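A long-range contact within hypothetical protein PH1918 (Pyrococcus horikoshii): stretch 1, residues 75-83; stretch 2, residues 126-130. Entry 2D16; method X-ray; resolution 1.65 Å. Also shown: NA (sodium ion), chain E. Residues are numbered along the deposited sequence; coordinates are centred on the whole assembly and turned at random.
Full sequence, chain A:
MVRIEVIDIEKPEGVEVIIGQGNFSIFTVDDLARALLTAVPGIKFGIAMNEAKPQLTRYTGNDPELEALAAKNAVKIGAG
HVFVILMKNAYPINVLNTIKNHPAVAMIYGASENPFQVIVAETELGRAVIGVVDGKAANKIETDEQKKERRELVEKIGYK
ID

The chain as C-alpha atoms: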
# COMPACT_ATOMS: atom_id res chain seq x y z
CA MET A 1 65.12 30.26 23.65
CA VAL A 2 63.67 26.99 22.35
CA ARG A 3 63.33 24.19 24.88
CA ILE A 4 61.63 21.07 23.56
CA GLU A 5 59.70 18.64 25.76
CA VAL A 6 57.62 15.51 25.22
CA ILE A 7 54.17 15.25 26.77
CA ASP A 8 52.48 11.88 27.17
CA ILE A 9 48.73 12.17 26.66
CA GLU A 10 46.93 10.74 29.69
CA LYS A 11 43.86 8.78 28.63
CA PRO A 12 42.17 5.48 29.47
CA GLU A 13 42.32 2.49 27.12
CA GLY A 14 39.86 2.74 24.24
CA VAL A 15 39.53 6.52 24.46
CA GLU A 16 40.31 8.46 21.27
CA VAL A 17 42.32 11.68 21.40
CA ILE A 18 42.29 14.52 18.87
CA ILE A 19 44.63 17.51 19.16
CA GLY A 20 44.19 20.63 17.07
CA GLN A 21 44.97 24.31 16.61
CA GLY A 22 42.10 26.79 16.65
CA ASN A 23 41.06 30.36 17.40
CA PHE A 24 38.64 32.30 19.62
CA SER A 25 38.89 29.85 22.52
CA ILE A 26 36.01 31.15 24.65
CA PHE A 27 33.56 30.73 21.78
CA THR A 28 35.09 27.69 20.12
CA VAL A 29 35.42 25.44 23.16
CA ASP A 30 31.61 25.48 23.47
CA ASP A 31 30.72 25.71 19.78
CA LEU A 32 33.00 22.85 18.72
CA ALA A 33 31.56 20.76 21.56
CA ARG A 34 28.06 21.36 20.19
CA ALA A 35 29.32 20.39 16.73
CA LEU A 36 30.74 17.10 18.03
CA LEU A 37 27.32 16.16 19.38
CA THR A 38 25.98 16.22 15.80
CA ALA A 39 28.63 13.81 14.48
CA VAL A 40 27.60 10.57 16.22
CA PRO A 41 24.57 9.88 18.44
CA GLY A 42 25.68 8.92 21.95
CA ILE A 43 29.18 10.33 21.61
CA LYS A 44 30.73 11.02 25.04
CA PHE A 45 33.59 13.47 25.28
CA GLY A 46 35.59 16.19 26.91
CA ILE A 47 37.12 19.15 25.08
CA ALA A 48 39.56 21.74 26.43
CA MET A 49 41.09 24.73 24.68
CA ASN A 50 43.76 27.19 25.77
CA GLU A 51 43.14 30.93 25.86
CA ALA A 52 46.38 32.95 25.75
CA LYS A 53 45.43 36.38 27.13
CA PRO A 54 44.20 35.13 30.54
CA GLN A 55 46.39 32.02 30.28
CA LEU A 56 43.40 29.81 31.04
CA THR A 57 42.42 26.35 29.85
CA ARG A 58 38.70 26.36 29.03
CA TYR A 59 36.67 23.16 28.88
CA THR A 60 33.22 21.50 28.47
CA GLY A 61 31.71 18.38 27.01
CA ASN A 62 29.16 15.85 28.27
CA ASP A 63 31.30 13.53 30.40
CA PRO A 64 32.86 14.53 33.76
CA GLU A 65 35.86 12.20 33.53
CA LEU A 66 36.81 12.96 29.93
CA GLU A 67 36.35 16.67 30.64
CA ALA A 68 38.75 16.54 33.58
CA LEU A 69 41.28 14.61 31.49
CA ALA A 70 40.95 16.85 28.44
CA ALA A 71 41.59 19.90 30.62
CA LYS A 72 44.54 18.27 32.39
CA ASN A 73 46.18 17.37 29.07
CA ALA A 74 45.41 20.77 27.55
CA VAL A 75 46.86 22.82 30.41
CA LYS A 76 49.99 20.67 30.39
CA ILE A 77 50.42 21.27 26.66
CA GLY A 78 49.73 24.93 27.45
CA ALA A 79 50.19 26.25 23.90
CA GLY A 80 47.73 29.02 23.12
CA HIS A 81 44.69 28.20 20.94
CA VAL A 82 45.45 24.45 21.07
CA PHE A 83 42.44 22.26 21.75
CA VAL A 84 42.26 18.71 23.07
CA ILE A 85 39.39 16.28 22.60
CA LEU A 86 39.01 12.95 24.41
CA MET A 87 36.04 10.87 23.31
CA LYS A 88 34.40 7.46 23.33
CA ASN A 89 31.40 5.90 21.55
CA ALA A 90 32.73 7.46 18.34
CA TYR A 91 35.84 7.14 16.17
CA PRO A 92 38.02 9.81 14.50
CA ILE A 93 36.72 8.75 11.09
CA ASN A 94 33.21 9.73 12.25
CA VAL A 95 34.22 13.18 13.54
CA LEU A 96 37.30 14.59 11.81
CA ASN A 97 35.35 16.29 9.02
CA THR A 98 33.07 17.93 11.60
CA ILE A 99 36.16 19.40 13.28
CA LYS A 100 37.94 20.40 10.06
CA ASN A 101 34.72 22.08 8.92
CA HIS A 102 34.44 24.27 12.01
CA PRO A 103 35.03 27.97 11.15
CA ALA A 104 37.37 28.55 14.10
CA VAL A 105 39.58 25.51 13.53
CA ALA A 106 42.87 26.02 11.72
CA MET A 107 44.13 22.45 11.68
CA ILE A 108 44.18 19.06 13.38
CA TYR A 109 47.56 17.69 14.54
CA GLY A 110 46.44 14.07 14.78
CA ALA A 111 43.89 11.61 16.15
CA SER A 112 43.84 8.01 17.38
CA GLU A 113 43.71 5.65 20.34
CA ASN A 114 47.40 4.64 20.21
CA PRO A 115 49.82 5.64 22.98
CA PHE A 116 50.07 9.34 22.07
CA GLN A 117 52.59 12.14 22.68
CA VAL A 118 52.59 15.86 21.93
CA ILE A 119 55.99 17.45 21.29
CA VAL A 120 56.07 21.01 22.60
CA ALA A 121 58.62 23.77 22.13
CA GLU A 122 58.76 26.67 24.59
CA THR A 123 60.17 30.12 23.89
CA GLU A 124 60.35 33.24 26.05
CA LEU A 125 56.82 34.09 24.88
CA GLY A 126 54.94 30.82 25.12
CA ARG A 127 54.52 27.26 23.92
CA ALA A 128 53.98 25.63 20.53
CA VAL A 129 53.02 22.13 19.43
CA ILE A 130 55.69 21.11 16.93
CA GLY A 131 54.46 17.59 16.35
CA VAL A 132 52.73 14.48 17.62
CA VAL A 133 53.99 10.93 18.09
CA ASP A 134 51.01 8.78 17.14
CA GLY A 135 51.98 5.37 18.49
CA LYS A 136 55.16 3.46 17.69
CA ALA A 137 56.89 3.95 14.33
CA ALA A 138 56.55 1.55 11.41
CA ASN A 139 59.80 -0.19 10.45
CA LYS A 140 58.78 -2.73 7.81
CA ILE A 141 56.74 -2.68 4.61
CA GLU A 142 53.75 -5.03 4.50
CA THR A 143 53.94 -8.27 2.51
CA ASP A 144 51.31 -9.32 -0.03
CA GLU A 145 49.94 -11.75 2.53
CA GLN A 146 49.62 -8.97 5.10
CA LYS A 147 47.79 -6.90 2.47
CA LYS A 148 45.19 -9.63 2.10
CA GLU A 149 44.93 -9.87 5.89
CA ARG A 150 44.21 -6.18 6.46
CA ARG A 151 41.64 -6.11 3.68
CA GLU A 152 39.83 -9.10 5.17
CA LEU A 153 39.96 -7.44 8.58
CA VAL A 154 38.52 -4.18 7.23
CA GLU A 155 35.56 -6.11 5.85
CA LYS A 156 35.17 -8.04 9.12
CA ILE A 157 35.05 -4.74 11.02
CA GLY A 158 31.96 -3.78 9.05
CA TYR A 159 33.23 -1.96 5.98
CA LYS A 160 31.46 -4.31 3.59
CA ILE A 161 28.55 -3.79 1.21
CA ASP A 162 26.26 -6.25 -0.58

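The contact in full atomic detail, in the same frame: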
# COMPACT_ATOMS: atom_id res chain seq x y z
N VAL A 75 46.08 21.86 29.63
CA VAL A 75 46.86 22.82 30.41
C VAL A 75 48.34 22.43 30.46
O VAL A 75 49.21 23.30 30.55
CB VAL A 75 46.28 22.99 31.85
CG1 VAL A 75 46.66 21.81 32.72
CG2 VAL A 75 46.78 24.29 32.46
N LYS A 76 48.61 21.14 30.38
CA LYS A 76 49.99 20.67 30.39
C LYS A 76 50.63 21.08 29.07
O LYS A 76 51.75 21.59 29.05
CB LYS A 76 50.04 19.14 30.55
CG LYS A 76 51.46 18.60 30.71
CD LYS A 76 52.18 19.28 31.87
CE LYS A 76 53.62 18.81 31.98
NZ LYS A 76 53.71 17.34 32.18
N ILE A 77 49.91 20.88 27.97
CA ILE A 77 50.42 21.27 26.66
C ILE A 77 50.62 22.79 26.69
O ILE A 77 51.62 23.31 26.18
CB ILE A 77 49.43 20.88 25.54
CG1 ILE A 77 49.43 19.35 25.39
CG2 ILE A 77 49.79 21.57 24.24
CD1 ILE A 77 48.34 18.81 24.48
N GLY A 78 49.66 23.48 27.29
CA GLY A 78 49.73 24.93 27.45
C GLY A 78 49.63 25.84 26.24
O GLY A 78 49.04 26.92 26.34
N ALA A 79 50.21 25.43 25.12
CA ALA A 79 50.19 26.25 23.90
C ALA A 79 48.86 26.95 23.63
O ALA A 79 47.80 26.32 23.63
CB ALA A 79 50.59 25.40 22.70
N GLY A 80 48.93 28.25 23.39
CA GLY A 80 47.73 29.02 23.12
C GLY A 80 46.96 28.55 21.89
O GLY A 80 47.56 28.16 20.89
N HIS A 81 45.64 28.58 22.00
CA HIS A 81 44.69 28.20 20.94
C HIS A 81 44.72 26.70 20.56
O HIS A 81 44.11 26.26 19.60
CB HIS A 81 45.00 29.05 19.71
CG HIS A 81 44.24 30.36 19.79
ND1 HIS A 81 44.59 31.46 19.08
CD2 HIS A 81 43.10 30.65 20.54
CE1 HIS A 81 43.67 32.39 19.40
NE2 HIS A 81 42.76 31.94 20.27
N VAL A 82 45.44 25.89 21.33
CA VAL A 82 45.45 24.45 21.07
C VAL A 82 44.23 23.86 21.76
O VAL A 82 43.84 24.31 22.85
CB VAL A 82 46.72 23.78 21.65
CG1 VAL A 82 46.56 22.27 21.69
CG2 VAL A 82 47.94 24.16 20.82
N PHE A 83 43.59 22.89 21.12
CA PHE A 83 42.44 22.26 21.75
C PHE A 83 42.66 20.75 21.80
O PHE A 83 43.33 20.17 20.94
CB PHE A 83 41.12 22.61 21.02
CG PHE A 83 41.04 22.15 19.58
CD1 PHE A 83 40.60 20.86 19.27
CD2 PHE A 83 41.35 23.02 18.54
CE1 PHE A 83 40.46 20.45 17.94
CE2 PHE A 83 41.21 22.62 17.21
CZ PHE A 83 40.76 21.33 16.91
N GLY A 126 55.87 31.86 24.75
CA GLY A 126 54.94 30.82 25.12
C GLY A 126 55.31 29.45 24.60
O GLY A 126 56.48 29.14 24.40
N ARG A 127 54.29 28.62 24.38
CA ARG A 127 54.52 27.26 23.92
C ARG A 127 53.89 26.97 22.56
O ARG A 127 52.91 27.61 22.15
CB ARG A 127 54.00 26.28 24.98
CG ARG A 127 54.85 26.30 26.26
CD ARG A 127 54.11 25.77 27.48
NE ARG A 127 53.91 24.32 27.48
CZ ARG A 127 54.84 23.43 27.80
NH1 ARG A 127 56.06 23.82 28.15
NH2 ARG A 127 54.55 22.13 27.79
N ALA A 128 54.46 26.00 21.86
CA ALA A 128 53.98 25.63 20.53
C ALA A 128 54.05 24.12 20.33
O ALA A 128 55.01 23.48 20.73
CB ALA A 128 54.83 26.32 19.48
N VAL A 129 53.02 23.56 19.71
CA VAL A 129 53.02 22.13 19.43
C VAL A 129 53.79 21.98 18.12
O VAL A 129 53.37 22.52 17.10
CB VAL A 129 51.58 21.60 19.22
CG1 VAL A 129 51.63 20.17 18.69
CG2 VAL A 129 50.80 21.65 20.53
N ILE A 130 54.92 21.27 18.16
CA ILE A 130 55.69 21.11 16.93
C ILE A 130 55.49 19.74 16.29
O ILE A 130 56.02 19.46 15.22
CB ILE A 130 57.21 21.37 17.16
CG1 ILE A 130 57.80 20.34 18.13
CG2 ILE A 130 57.40 22.78 17.69
CD1 ILE A 130 59.31 20.45 18.29
NA NA E . 55.45 20.95 13.39
O HOH W 1 51.49 29.47 23.67
O HOH W 2 50.32 28.24 20.38
O HOH W 3 53.34 21.18 14.54

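Stretch 1 runs off the end of a helix, through a tight turn and into a strand, and it packs against a strand that opens with Arg 127. The contact is small, burying 273 Å² over both sides, and much of it centres on that one arginine.

Val 75 is out of reach of stretch 2. Lys 76 takes part through its backbone: its CA-to-CB bond points away from the partner strand, leaving the long polar side chain in an exposed position. Its carbonyl accepts a weak hydrogen bond from Arg 127, with NH2 of the arginine 3.1 Å from O of Lys 76 and an angle of only 126° at the hydrogen. Carbonyls at the end of a helix lack the amide partners that a further turn would supply, so they are natural acceptors for a guanidinium group.

Ile 77 provides the better acceptor. Arg 127 NE lies 2.8 Å from Ile 77 O, and the angle of 161° makes this a short, nearly straight hydrogen bond, with the oxygen at the edge of the guanidinium, near its plane. The same carbonyl also receives a weak bond from within its own stretch, Ala 79 N to Ile 77 O at 2.8 Å. Arginine suits this place because its reach and its several N-H donors let one side chain serve two successive carbonyls. The Ile 77 side chain is buried, and its CG2 meets CG2 of Val 129 at 3.8 Å, a contact between branched aliphatic groups that suits a site closed to solvent.

Gly 78 is where the chain leaves the helix. Its phi of 68° is itself favourable to glycine, and the arginine adds a second constraint: an ideal CB here would point toward stretch 2 and lie a tight 3.1 Å from Arg 127 NE.

Ala 79 comes closest to the partner backbone, its CA 4.4 Å from the CA of Arg 127. Its methyl group is small enough to sit against the strand, with CB 3.3 Å from Arg 127 O and 4.3 Å from Val 129 CG2. A CA-H...O contact, 3.5 Å from Ala 79 CA to Arg 127 O, adds to this close fit.

Ala 79 also begins a type II turn that ends at Val 82, closed by a weak bond from Val 82 N to Ala 79 O at 3.3 Å. Within it, Gly 80 is linked to the arginine backbone by water. Water 1 accepts from Gly 80 N (2.8 Å) and Arg 127 N (3.0 Å), while water 2 donates to Gly 80 O (2.8 Å) and Arg 127 O (3.2 Å). His 81 is out of reach of stretch 2.

At Val 82 the strand begins and the CA-to-CB bond points toward stretch 2; CG2 of Val 82 lies 3.8 Å from CG2 of Val 129. Val 129 therefore packs against Ile 77, Ala 79 and Val 82, an apolar cluster beside the polar arginine contacts. Phe 83 lies beyond reach.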